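Local coordinates for vitamin B12-binding protein (PDB 5YSC) that binds vitamin B12 in the periplasm and probably delivers it to the BtuC subunits of the BtuCDF import complex, at residues A[28-36]-A[247-255]; A[107-115]-A[172-181]. One frame throughout, in Å; residues are numbered along the deposited sequence.

Interaction 1: residues A[28-36]-A[247-255]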
ATOM      1  N   PRO A  28      -8.845  -0.536  -2.186  1.00  9.51           N
ATOM      2  CA  PRO A  28      -8.799   0.561  -1.200  1.00 10.02           C
ATOM      3  C   PRO A  28      -7.886   1.688  -1.619  1.00  8.57           C
ATOM      4  O   PRO A  28      -8.259   2.862  -1.481  1.00  8.28           O
ATOM      5  CB  PRO A  28      -8.295  -0.136   0.059  1.00  8.96           C
ATOM      6  CG  PRO A  28      -8.764  -1.549  -0.064  1.00  9.79           C
ATOM      7  CD  PRO A  28      -8.579  -1.854  -1.572  1.00 10.71           C
ATOM      8  N   HIS A  29      -6.683   1.377  -2.097  1.00  9.36           N
ATOM      9  CA  HIS A  29      -5.784   2.453  -2.500  1.00  8.60           C
ATOM     10  C   HIS A  29      -6.358   3.204  -3.677  1.00  8.38           C
ATOM     11  O   HIS A  29      -6.229   4.430  -3.767  1.00  9.83           O
ATOM     12  CB  HIS A  29      -4.392   1.929  -2.851  1.00  8.33           C
ATOM     13  CG  HIS A  29      -4.243   1.553  -4.305  1.00 11.37           C
ATOM     14  ND1 HIS A  29      -4.690   0.355  -4.819  1.00 11.90           N
ATOM     15  CD2 HIS A  29      -3.782   2.270  -5.357  1.00 11.95           C
ATOM     16  CE1 HIS A  29      -4.494   0.342  -6.123  1.00 12.59           C
ATOM     17  NE2 HIS A  29      -3.928   1.483  -6.469  1.00 11.02           N
ATOM     18  N   ALA A  30      -7.028   2.481  -4.585  1.00  8.95           N
ATOM     19  CA  ALA A  30      -7.567   3.127  -5.771  1.00  8.14           C
ATOM     20  C   ALA A  30      -8.676   4.113  -5.418  1.00  9.25           C
ATOM     21  O   ALA A  30      -8.850   5.134  -6.111  1.00 10.54           O
ATOM     22  CB  ALA A  30      -8.056   2.061  -6.736  1.00 10.54           C
ATOM     23  N   THR A  31      -9.406   3.841  -4.345  1.00  8.10           N
ATOM     24  CA  THR A  31     -10.413   4.755  -3.867  1.00  7.69           C
ATOM     25  C   THR A  31      -9.761   6.001  -3.289  1.00  7.13           C
ATOM     26  O   THR A  31     -10.207   7.123  -3.571  1.00  8.63           O
ATOM     27  CB  THR A  31     -11.284   4.036  -2.843  1.00  8.85           C
ATOM     28  OG1 THR A  31     -11.937   2.946  -3.501  1.00  8.97           O
ATOM     29  CG2 THR A  31     -12.302   4.970  -2.212  1.00  9.10           C
ATOM     30  N   GLU A  32      -8.685   5.834  -2.532  1.00 10.04           N
ATOM     31  CA  GLU A  32      -7.999   7.020  -2.026  1.00  9.82           C
ATOM     32  C   GLU A  32      -7.494   7.897  -3.174  1.00 10.46           C
ATOM     33  O   GLU A  32      -7.660   9.122  -3.162  1.00 11.38           O
ATOM     34  CB  GLU A  32      -6.854   6.635  -1.068  1.00  9.39           C
ATOM     35  CG  GLU A  32      -7.345   5.903   0.212  1.00  8.76           C
ATOM     36  CD  GLU A  32      -6.390   5.918   1.377  1.00  7.67           C
ATOM     37  OE1 GLU A  32      -5.743   6.959   1.630  1.00  8.30           O
ATOM     38  OE2 GLU A  32      -6.303   4.873   2.071  1.00  9.61           O
ATOM     39  N   ILE A  33      -6.835   7.290  -4.165  1.00 10.20           N
ATOM     40  CA  ILE A  33      -6.261   8.069  -5.261  1.00 10.48           C
ATOM     41  C   ILE A  33      -7.350   8.716  -6.084  1.00 11.93           C
ATOM     42  O   ILE A  33      -7.169   9.834  -6.597  1.00 13.13           O
ATOM     43  CB  ILE A  33      -5.352   7.170  -6.118  1.00 14.49           C
ATOM     44  CG1 ILE A  33      -4.077   6.807  -5.335  1.00 14.35           C
ATOM     45  CG2 ILE A  33      -5.033   7.847  -7.402  1.00 26.73           C
ATOM     46  CD1 ILE A  33      -3.316   7.904  -4.900  1.00 21.63           C
ATOM     47  N   ALA A  34      -8.486   8.030  -6.231  1.00 11.16           N
ATOM     48  CA  ALA A  34      -9.617   8.605  -6.966  1.00 11.56           C
ATOM     49  C   ALA A  34     -10.099   9.893  -6.304  1.00 13.25           C
ATOM     50  O   ALA A  34     -10.294  10.915  -6.981  1.00 14.89           O
ATOM     51  CB  ALA A  34     -10.752   7.586  -7.105  1.00 12.52           C
ATOM     52  N   TYR A  35     -10.276   9.878  -4.976  1.00 12.49           N
ATOM     53  CA  TYR A  35     -10.678  11.116  -4.298  1.00 14.49           C
ATOM     54  C   TYR A  35      -9.616  12.196  -4.430  1.00 16.84           C
ATOM     55  O   TYR A  35      -9.951  13.360  -4.710  1.00 16.84           O
ATOM     56  CB  TYR A  35     -10.988  10.862  -2.821  1.00 13.78           C
ATOM     57  CG  TYR A  35     -12.406  10.415  -2.571  1.00 14.18           C
ATOM     58  CD1 TYR A  35     -12.735   9.083  -2.636  1.00 16.58           C
ATOM     59  CD2 TYR A  35     -13.425  11.316  -2.250  1.00 16.00           C
ATOM     60  CE1 TYR A  35     -14.015   8.642  -2.413  1.00 19.20           C
ATOM     61  CE2 TYR A  35     -14.709  10.878  -2.032  1.00 18.52           C
ATOM     62  CZ  TYR A  35     -15.004   9.528  -2.102  1.00 20.12           C
ATOM     63  OH  TYR A  35     -16.314   9.057  -1.855  1.00 23.81           O
ATOM     64  N   ALA A  36      -8.329  11.832  -4.288  1.00 11.71           N
ATOM     65  CA  ALA A  36      -7.266  12.831  -4.419  1.00 13.20           C
ATOM     66  C   ALA A  36      -7.212  13.426  -5.824  1.00 14.36           C
ATOM     67  O   ALA A  36      -6.767  14.576  -5.996  1.00 16.00           O
ATOM     68  CB  ALA A  36      -5.921  12.221  -4.069  1.00 12.32           C
ATOM     69  N   LEU A 247       0.688   2.280   4.865  1.00  8.50           N
ATOM     70  CA  LEU A 247       1.845   1.581   4.343  1.00  8.94           C
ATOM     71  C   LEU A 247       1.480   0.687   3.177  1.00 12.02           C
ATOM     72  O   LEU A 247       2.117   0.738   2.126  1.00 11.92           O
ATOM     73  CB  LEU A 247       2.464   0.768   5.471  1.00  8.96           C
ATOM     74  CG  LEU A 247       3.675  -0.049   5.034  1.00 10.37           C
ATOM     75  CD1 LEU A 247       4.874   0.796   4.592  1.00 13.37           C
ATOM     76  CD2 LEU A 247       4.015  -0.994   6.142  1.00 14.65           C
ATOM     77  N   ASN A 248       0.431  -0.091   3.340  1.00 11.06           N
ATOM     78  CA  ASN A 248       0.143  -1.168   2.411  1.00 12.03           C
ATOM     79  C   ASN A 248      -0.780  -0.761   1.273  1.00 11.89           C
ATOM     80  O   ASN A 248      -0.976  -1.559   0.335  1.00 13.15           O
ATOM     81  CB  ASN A 248      -0.412  -2.344   3.195  1.00 11.93           C
ATOM     82  CG  ASN A 248       0.652  -2.939   4.120  1.00 14.80           C
ATOM     83  OD1 ASN A 248       1.835  -2.871   3.812  1.00 17.01           O
ATOM     84  ND2 ASN A 248       0.243  -3.521   5.214  1.00 16.35           N
ATOM     85  N   ARG A 249      -1.321   0.455   1.306  1.00  8.61           N
ATOM     86  CA  ARG A 249      -2.011   1.073   0.189  1.00 10.17           C
ATOM     87  C   ARG A 249      -1.164   2.189  -0.386  1.00 10.71           C
ATOM     88  O   ARG A 249      -0.813   3.109   0.359  1.00 10.53           O
ATOM     89  CB  ARG A 249      -3.359   1.684   0.620  1.00 10.39           C
ATOM     90  CG  ARG A 249      -4.256   0.851   1.442  1.00 10.30           C
ATOM     91  CD  ARG A 249      -5.400   1.679   1.957  1.00  9.74           C
ATOM     92  NE  ARG A 249      -6.186   0.956   2.917  1.00 10.78           N
ATOM     93  CZ  ARG A 249      -7.357   1.391   3.364  1.00 12.79           C
ATOM     94  NH1 ARG A 249      -7.854   2.531   2.898  1.00 12.36           N
ATOM     95  NH2 ARG A 249      -8.048   0.667   4.238  1.00 13.25           N
ATOM     96  N   PRO A 250      -0.916   2.240  -1.670  1.00  9.24           N
ATOM     97  CA  PRO A 250      -0.169   3.371  -2.226  1.00  9.35           C
ATOM     98  C   PRO A 250      -1.046   4.577  -2.518  1.00  9.31           C
ATOM     99  O   PRO A 250      -1.844   4.574  -3.466  1.00 10.93           O
ATOM    100  CB  PRO A 250       0.431   2.799  -3.521  1.00 10.92           C
ATOM    101  CG  PRO A 250       0.259   1.348  -3.427  1.00 12.94           C
ATOM    102  CD  PRO A 250      -0.921   1.082  -2.578  1.00  9.01           C
ATOM    103  N   THR A 251      -0.950   5.590  -1.633  1.00  9.43           N
ATOM    104  CA  THR A 251      -1.884   6.704  -1.579  1.00  9.53           C
ATOM    105  C   THR A 251      -1.117   7.922  -1.091  1.00 10.28           C
ATOM    106  O   THR A 251       0.050   7.813  -0.707  1.00  8.48           O
ATOM    107  CB  THR A 251      -3.026   6.485  -0.583  1.00  9.32           C
ATOM    108  OG1 THR A 251      -2.449   6.576   0.719  1.00  8.48           O
ATOM    109  CG2 THR A 251      -3.629   5.101  -0.704  1.00  8.96           C
ATOM    110  N   PRO A 252      -1.740   9.091  -1.064  1.00 12.04           N
ATOM    111  CA  PRO A 252      -1.088  10.224  -0.377  1.00  9.68           C
ATOM    112  C   PRO A 252      -0.699   9.935   1.054  1.00  8.98           C
ATOM    113  O   PRO A 252       0.328  10.471   1.513  1.00 10.26           O
ATOM    114  CB  PRO A 252      -2.160  11.313  -0.458  1.00 11.49           C
ATOM    115  CG  PRO A 252      -2.896  10.948  -1.770  1.00 12.14           C
ATOM    116  CD  PRO A 252      -3.009   9.478  -1.680  1.00 12.94           C
ATOM    117  N   ARG A 253      -1.467   9.093   1.770  1.00  8.02           N
ATOM    118  CA  ARG A 253      -1.111   8.792   3.142  1.00  7.84           C
ATOM    119  C   ARG A 253       0.139   7.929   3.239  1.00  7.78           C
ATOM    120  O   ARG A 253       0.722   7.810   4.317  1.00  7.32           O
ATOM    121  CB  ARG A 253      -2.318   8.177   3.860  1.00  6.30           C
ATOM    122  CG  ARG A 253      -3.523   9.053   3.831  1.00  7.55           C
ATOM    123  CD  ARG A 253      -4.558   8.631   4.845  1.00  7.23           C
ATOM    124  NE  ARG A 253      -5.177   7.366   4.484  1.00  7.74           N
ATOM    125  CZ  ARG A 253      -5.821   6.542   5.299  1.00  9.25           C
ATOM    126  NH1 ARG A 253      -5.876   6.762   6.608  1.00  8.89           N
ATOM    127  NH2 ARG A 253      -6.374   5.423   4.795  1.00  9.00           N
ATOM    128  N   THR A 254       0.598   7.333   2.143  1.00  9.55           N
ATOM    129  CA  THR A 254       1.862   6.616   2.211  1.00 11.03           C
ATOM    130  C   THR A 254       2.999   7.535   2.624  1.00  9.95           C
ATOM    131  O   THR A 254       3.947   7.075   3.233  1.00 10.80           O
ATOM    132  CB  THR A 254       2.155   5.932   0.870  1.00 11.55           C
ATOM    133  OG1 THR A 254       1.004   5.158   0.482  1.00 10.10           O
ATOM    134  CG2 THR A 254       3.379   5.009   0.939  1.00 11.50           C
ATOM    135  N   LEU A 255       2.899   8.842   2.385  1.00  9.29           N
ATOM    136  CA  LEU A 255       3.973   9.688   2.882  1.00  9.83           C
ATOM    137  C   LEU A 255       3.985   9.776   4.411  1.00  9.83           C
ATOM    138  O   LEU A 255       5.059   9.959   4.985  1.00  9.97           O
ATOM    139  CB  LEU A 255       3.886  11.058   2.238  1.00 12.18           C
ATOM    140  CG  LEU A 255       4.039  10.961   0.716  1.00 15.29           C
ATOM    141  CD1 LEU A 255       4.054  12.384   0.133  1.00 15.78           C
ATOM    142  CD2 LEU A 255       5.248  10.162   0.246  1.00 15.79           C
TER
HETATM  143  O   HOH W   1      -3.526   4.930   2.649  1.00  9.20           O
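At the floor of the cobalamin pocket, helix 28-36 packs against the segment 249-253, and E32 is gripped there by R249 and R253. E32 CG stands anti to its carbonyl carbon (chi1 -63°) and the chain runs on extended, which carries the carboxylate to the arginines. R253 approaches side-on: NE donates to E32 OE1 at 2.9 Å and NH2 to E32 OE2 at 2.8 Å, the second bond nearly straight at 175°. Both acceptors lie in its guanidinium plane, but that plane is turned 45° from the carboxylate. R249 NH1 reaches the anti side of E32 OE2 at 2.9 Å. Water 1 donates to OE2 and accepts from T251 OG1. P28 CB covers one face of the R249 guanidinium, 3.7 Å from NE. R249 NH2 also pairs with D51, and NE donates to cyanocobalamin. E32 therefore probably helps position a ligand-binding arginine. H29, whose backbone N bonds cyanocobalamin, sets CB 3.6 Å from P250 CD. I33 CD1 touches P252 CD at 3.6 Å. T251 N donates to T254 OG1, and R253 N donates weakly to T251 OG1. One carboxylate shared by two arginines thus makes a salt-bridge network, beside the T251-T254 capping box that leads into helix 254-267, and R249 belongs to the cobalamin pocket as well.

Interaction 2: residues A[107-115]-A[172-181]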
ATOM      1  N   GLN A 107      -0.671   1.091 -11.242  1.00 15.79           N
ATOM      2  CA  GLN A 107       0.588   0.418 -10.966  1.00 17.08           C
ATOM      3  C   GLN A 107       1.064   0.813  -9.568  1.00 16.55           C
ATOM      4  O   GLN A 107       0.996   1.991  -9.197  1.00 17.05           O
ATOM      5  CB  GLN A 107       1.650   0.779 -12.002  1.00 20.30           C
ATOM      6  CG  GLN A 107       1.225   0.452 -13.416  1.00 22.34           C
ATOM      7  CD  GLN A 107       1.384  -1.031 -13.710  1.00 29.07           C
ATOM      8  OE1 GLN A 107       0.764  -1.890 -13.040  1.00 30.25           O
ATOM      9  NE2 GLN A 107       2.242  -1.348 -14.689  1.00 26.61           N
ATOM     10  N   THR A 108       1.553  -0.172  -8.823  1.00 13.21           N
ATOM     11  CA  THR A 108       1.687  -0.059  -7.374  1.00 14.17           C
ATOM     12  C   THR A 108       3.009  -0.631  -6.859  1.00 16.23           C
ATOM     13  O   THR A 108       3.040  -1.419  -5.909  1.00 17.67           O
ATOM     14  CB  THR A 108       0.474  -0.761  -6.748  1.00 13.21           C
ATOM     15  OG1 THR A 108       0.378  -2.092  -7.277  1.00 14.57           O
ATOM     16  CG2 THR A 108      -0.836  -0.008  -7.079  1.00 12.25           C
ATOM     17  N   LYS A 109       4.119  -0.164  -7.424  1.00 15.30           N
ATOM     18  CA  LYS A 109       5.436  -0.623  -6.988  1.00 16.53           C
ATOM     19  C   LYS A 109       6.343   0.446  -6.360  1.00 18.64           C
ATOM     20  O   LYS A 109       7.048   0.167  -5.402  1.00 20.70           O
ATOM     21  CB  LYS A 109       6.184  -1.283  -8.145  1.00 22.08           C
ATOM     22  CG  LYS A 109       7.473  -1.958  -7.722  1.00 25.84           C
ATOM     23  CD  LYS A 109       8.388  -2.203  -8.899  1.00 30.65           C
ATOM     24  CE  LYS A 109       8.777  -3.661  -8.993  1.00 39.74           C
ATOM     25  NZ  LYS A 109       7.714  -4.553  -8.467  1.00 41.03           N
ATOM     26  N   THR A 110       6.331   1.648  -6.920  1.00 15.07           N
ATOM     27  CA  THR A 110       7.211   2.725  -6.488  1.00 14.59           C
ATOM     28  C   THR A 110       6.414   3.865  -5.868  1.00 12.95           C
ATOM     29  O   THR A 110       5.209   3.998  -6.077  1.00 14.20           O
ATOM     30  CB  THR A 110       8.022   3.313  -7.642  1.00 18.79           C
ATOM     31  OG1 THR A 110       7.177   4.108  -8.459  1.00 17.72           O
ATOM     32  CG2 THR A 110       8.654   2.229  -8.466  1.00 19.34           C
ATOM     33  N   LEU A 111       7.148   4.738  -5.159  1.00 19.73           N
ATOM     34  CA  LEU A 111       6.531   5.921  -4.553  1.00 14.32           C
ATOM     35  C   LEU A 111       6.168   6.962  -5.597  1.00 15.15           C
ATOM     36  O   LEU A 111       5.122   7.597  -5.520  1.00 14.44           O
ATOM     37  CB  LEU A 111       7.474   6.535  -3.515  1.00 17.06           C
ATOM     38  CG  LEU A 111       7.570   5.716  -2.232  1.00 16.06           C
ATOM     39  CD1 LEU A 111       8.831   6.074  -1.517  1.00 21.34           C
ATOM     40  CD2 LEU A 111       6.314   5.937  -1.322  1.00 15.80           C
ATOM     41  N   ASP A 112       7.020   7.153  -6.596  1.00 16.67           N
ATOM     42  CA  ASP A 112       6.680   8.133  -7.610  1.00 17.83           C
ATOM     43  C   ASP A 112       5.435   7.715  -8.390  1.00 15.09           C
ATOM     44  O   ASP A 112       4.700   8.576  -8.866  1.00 17.77           O
ATOM     45  CB  ASP A 112       7.883   8.353  -8.546  1.00 22.01           C
ATOM     46  CG  ASP A 112       9.085   8.993  -7.824  1.00 23.41           C
ATOM     47  OD1 ASP A 112       9.127  10.212  -7.657  1.00 23.94           O
ATOM     48  OD2 ASP A 112       9.972   8.267  -7.401  1.00 28.84           O
ATOM     49  N   GLU A 113       5.160   6.409  -8.488  1.00 16.75           N
ATOM     50  CA  GLU A 113       3.962   5.943  -9.178  1.00 15.28           C
ATOM     51  C   GLU A 113       2.664   6.440  -8.523  1.00 14.71           C
ATOM     52  O   GLU A 113       1.611   6.504  -9.176  1.00 12.99           O
ATOM     53  CB  GLU A 113       3.964   4.407  -9.255  1.00 13.96           C
ATOM     54  CG  GLU A 113       4.824   3.898 -10.431  1.00 16.37           C
ATOM     55  CD  GLU A 113       4.995   2.391 -10.513  1.00 18.24           C
ATOM     56  OE1 GLU A 113       4.725   1.612  -9.567  1.00 15.23           O
ATOM     57  OE2 GLU A 113       5.496   1.974 -11.580  1.00 21.59           O
ATOM     58  N   ILE A 114       2.697   6.753  -7.224  1.00 15.26           N
ATOM     59  CA  ILE A 114       1.488   7.263  -6.588  1.00 13.27           C
ATOM     60  C   ILE A 114       1.119   8.597  -7.207  1.00 15.26           C
ATOM     61  O   ILE A 114      -0.032   8.849  -7.547  1.00 14.43           O
ATOM     62  CB  ILE A 114       1.669   7.376  -5.055  1.00 10.92           C
ATOM     63  CG1 ILE A 114       1.927   5.979  -4.464  1.00 11.75           C
ATOM     64  CG2 ILE A 114       0.441   7.994  -4.418  1.00 12.29           C
ATOM     65  CD1 ILE A 114       2.339   5.965  -3.022  1.00 11.25           C
ATOM     66  N   ALA A 115       2.080   9.493  -7.298  1.00 10.70           N
ATOM     67  CA  ALA A 115       1.801  10.765  -7.931  1.00 12.80           C
ATOM     68  C   ALA A 115       1.417  10.569  -9.397  1.00 13.99           C
ATOM     69  O   ALA A 115       0.485  11.217  -9.888  1.00 14.70           O
ATOM     70  CB  ALA A 115       3.012  11.679  -7.805  1.00 18.35           C
ATOM     71  N   GLY A 172      10.922  -6.895  -3.924  1.00 21.73           N
ATOM     72  CA  GLY A 172      10.714  -5.492  -4.201  1.00 21.89           C
ATOM     73  C   GLY A 172       9.258  -5.095  -4.311  1.00 21.02           C
ATOM     74  O   GLY A 172       8.989  -3.947  -4.622  1.00 19.25           O
ATOM     75  N   HIS A 173       8.329  -6.030  -4.137  1.00 17.20           N
ATOM     76  CA  HIS A 173       6.917  -5.724  -4.261  1.00 16.76           C
ATOM     77  C   HIS A 173       6.458  -4.843  -3.109  1.00 16.90           C
ATOM     78  O   HIS A 173       7.089  -4.778  -2.036  1.00 15.82           O
ATOM     79  CB  HIS A 173       6.094  -7.002  -4.289  1.00 17.40           C
ATOM     80  CG  HIS A 173       6.215  -7.728  -5.591  1.00 20.96           C
ATOM     81  ND1 HIS A 173       5.127  -8.139  -6.325  1.00 23.42           N
ATOM     82  CD2 HIS A 173       7.308  -8.077  -6.306  1.00 24.30           C
ATOM     83  CE1 HIS A 173       5.540  -8.738  -7.428  1.00 27.75           C
ATOM     84  NE2 HIS A 173       6.864  -8.725  -7.441  1.00 24.68           N
ATOM     85  N   TRP A 174       5.326  -4.192  -3.337  1.00 13.95           N
ATOM     86  CA  TRP A 174       4.827  -3.215  -2.387  1.00 15.20           C
ATOM     87  C   TRP A 174       4.583  -3.847  -1.018  1.00 11.99           C
ATOM     88  O   TRP A 174       3.986  -4.919  -0.920  1.00 12.40           O
ATOM     89  CB  TRP A 174       3.545  -2.606  -2.918  1.00 12.55           C
ATOM     90  CG  TRP A 174       3.134  -1.450  -2.101  1.00 11.62           C
ATOM     91  CD1 TRP A 174       2.232  -1.429  -1.067  1.00 12.35           C
ATOM     92  CD2 TRP A 174       3.652  -0.127  -2.219  1.00 13.65           C
ATOM     93  NE1 TRP A 174       2.178  -0.160  -0.532  1.00 12.89           N
ATOM     94  CE2 TRP A 174       3.025   0.656  -1.237  1.00 12.77           C
ATOM     95  CE3 TRP A 174       4.592   0.481  -3.059  1.00 13.50           C
ATOM     96  CZ2 TRP A 174       3.318   2.011  -1.073  1.00 11.74           C
ATOM     97  CZ3 TRP A 174       4.858   1.830  -2.897  1.00 16.61           C
ATOM     98  CH2 TRP A 174       4.225   2.571  -1.909  1.00 15.08           C
ATOM     99  N   PRO A 175       4.961  -3.167   0.082  1.00 11.36           N
ATOM    100  CA  PRO A 175       5.535  -1.834   0.254  1.00 11.26           C
ATOM    101  C   PRO A 175       7.058  -1.770   0.384  1.00 12.52           C
ATOM    102  O   PRO A 175       7.610  -0.860   1.059  1.00 11.63           O
ATOM    103  CB  PRO A 175       4.888  -1.390   1.550  1.00 11.92           C
ATOM    104  CG  PRO A 175       4.807  -2.618   2.343  1.00 11.12           C
ATOM    105  CD  PRO A 175       4.448  -3.693   1.351  1.00 11.92           C
ATOM    106  N   SER A 176       7.759  -2.664  -0.318  1.00 14.10           N
ATOM    107  CA  SER A 176       9.222  -2.691  -0.206  1.00 15.66           C
ATOM    108  C   SER A 176       9.855  -1.313  -0.402  1.00 16.09           C
ATOM    109  O   SER A 176      10.770  -0.921   0.338  1.00 17.93           O
ATOM    110  CB  SER A 176       9.811  -3.681  -1.225  1.00 17.19           C
ATOM    111  OG  SER A 176       9.470  -5.006  -0.870  1.00 20.06           O
ATOM    112  N   GLU A 177       9.386  -0.569  -1.396  1.00 15.90           N
ATOM    113  CA  GLU A 177       9.954   0.718  -1.760  1.00 17.02           C
ATOM    114  C   GLU A 177       9.841   1.759  -0.644  1.00 18.04           C
ATOM    115  O   GLU A 177      10.645   2.688  -0.570  1.00 18.70           O
ATOM    116  CB  GLU A 177       9.224   1.196  -3.002  1.00 26.23           C
ATOM    117  CG  GLU A 177       9.936   2.168  -3.799  1.00 29.26           C
ATOM    118  CD  GLU A 177      10.755   1.504  -4.838  1.00 32.01           C
ATOM    119  OE1 GLU A 177      11.401   0.493  -4.490  1.00 40.05           O
ATOM    120  OE2 GLU A 177      10.711   1.963  -5.997  1.00 30.19           O
ATOM    121  N   VAL A 178       8.825   1.663   0.203  1.00 17.61           N
ATOM    122  CA  VAL A 178       8.738   2.587   1.332  1.00 16.67           C
ATOM    123  C   VAL A 178       9.972   2.455   2.218  1.00 18.90           C
ATOM    124  O   VAL A 178      10.585   3.457   2.623  1.00 18.76           O
ATOM    125  CB  VAL A 178       7.461   2.314   2.141  1.00 15.18           C
ATOM    126  CG1 VAL A 178       7.469   3.143   3.392  1.00 14.82           C
ATOM    127  CG2 VAL A 178       6.219   2.599   1.264  1.00 16.61           C
ATOM    128  N   PHE A 179      10.309   1.207   2.584  1.00 17.52           N
ATOM    129  CA  PHE A 179      11.463   0.933   3.429  1.00 20.34           C
ATOM    130  C   PHE A 179      12.758   1.342   2.736  1.00 20.94           C
ATOM    131  O   PHE A 179      13.642   1.938   3.357  1.00 21.58           O
ATOM    132  CB  PHE A 179      11.477  -0.551   3.809  1.00 17.10           C
ATOM    133  CG  PHE A 179      10.282  -0.982   4.592  1.00 16.04           C
ATOM    134  CD1 PHE A 179      10.259  -0.838   5.979  1.00 13.57           C
ATOM    135  CD2 PHE A 179       9.158  -1.497   3.958  1.00 14.64           C
ATOM    136  CE1 PHE A 179       9.155  -1.220   6.724  1.00 14.20           C
ATOM    137  CE2 PHE A 179       8.063  -1.890   4.702  1.00 16.02           C
ATOM    138  CZ  PHE A 179       8.058  -1.723   6.105  1.00 15.62           C
ATOM    139  N   SER A 180      12.865   1.085   1.431  1.00 20.29           N
ATOM    140  CA  SER A 180      14.133   1.327   0.728  1.00 21.63           C
ATOM    141  C   SER A 180      14.514   2.800   0.702  1.00 26.31           C
ATOM    142  O   SER A 180      15.705   3.123   0.708  1.00 29.91           O
ATOM    143  CB  SER A 180      14.064   0.782  -0.708  1.00 21.79           C
ATOM    144  OG  SER A 180      13.744  -0.582  -0.692  1.00 26.94           O
ATOM    145  N   LEU A 181      13.536   3.713   0.659  1.00 23.05           N
ATOM    146  CA  LEU A 181      13.848   5.135   0.713  1.00 23.21           C
ATOM    147  C   LEU A 181      14.730   5.457   1.928  1.00 23.92           C
ATOM    148  O   LEU A 181      15.634   6.302   1.839  1.00 32.33           O
ATOM    149  CB  LEU A 181      12.549   5.940   0.745  1.00 21.90           C
ATOM    150  CG  LEU A 181      12.609   7.459   0.663  1.00 23.10           C
ATOM    151  CD1 LEU A 181      11.306   8.028   0.123  1.00 25.11           C
ATOM    152  CD2 LEU A 181      12.934   8.103   2.015  1.00 21.02           C
TER
HETATM  153  O   HOH W   2       4.374  -4.213  -6.147  1.00 20.80           O
HETATM  154  O   HOH W   3       7.666  -1.772  -3.487  1.00 17.01           O
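W174 sets its indole beside the backbone of 108-110, with the six-membered ring reaching L111 and I114. T108 O lies 3.3 Å from W174 CB. K109 O meets the ring at its edge, in plane, 3.4 Å from CE3. Further along, W174 CH2 touches both L111 CD2 and I114 CD1 at 4.0 Å. The indole swings to this side because its CG is anti to the backbone N (chi1 -170°). P175, which follows through a cis peptide bond, places CB over one face of the indole, and NE1 has L247 O as its partner. L111 extends the apolar patch: its CD1 meets L181 CD1 at 3.6 Å, the two side chains crossing at about a right angle. E177 lies alongside T110, pointing the same way, with OE2 3.2 Å from T110 CG2. K109 NZ lies over one face of the H173 imidazole, offset toward its rim. Water 2 donates to T108 O and accepts from W174 N. Water 3 donates to K109 O and G172 O and accepts from E177 N. K109 and T110 are held from their own side, since E113 OE1 accepts from K109 N and T110 N, and E113 N donates back to T110 OG1 in a capping box. With no direct hydrogen bond across, polar contact between the backbones depends on the two waters, while W174, L111, I114, V178 and L181 supply the apolar part.

Interactions 1 and 2 lie side by side beneath the bound cyanocobalamin, their centres about 12 Å apart. The 172-181 segment meets the 247-255 segment directly: W174 NE1 is 2.8 Å from L247 O, a probable hydrogen bond, and P175 CG packs 3.3 Å from N248 OD1. Between 28-36 and 107-115, H29 NE2, which bonds S106, approaches T108 CG2 at 3.5 Å. I114 also links the two, touching I33 and P250 of interaction 1 as well as W174. Both supply pocket residues: P28, H29, N248 and R249 from interaction 1, W174 from interaction 2. The R249 side chain comes within about 3 Å of the ligand, that of W174 within about 4 Å.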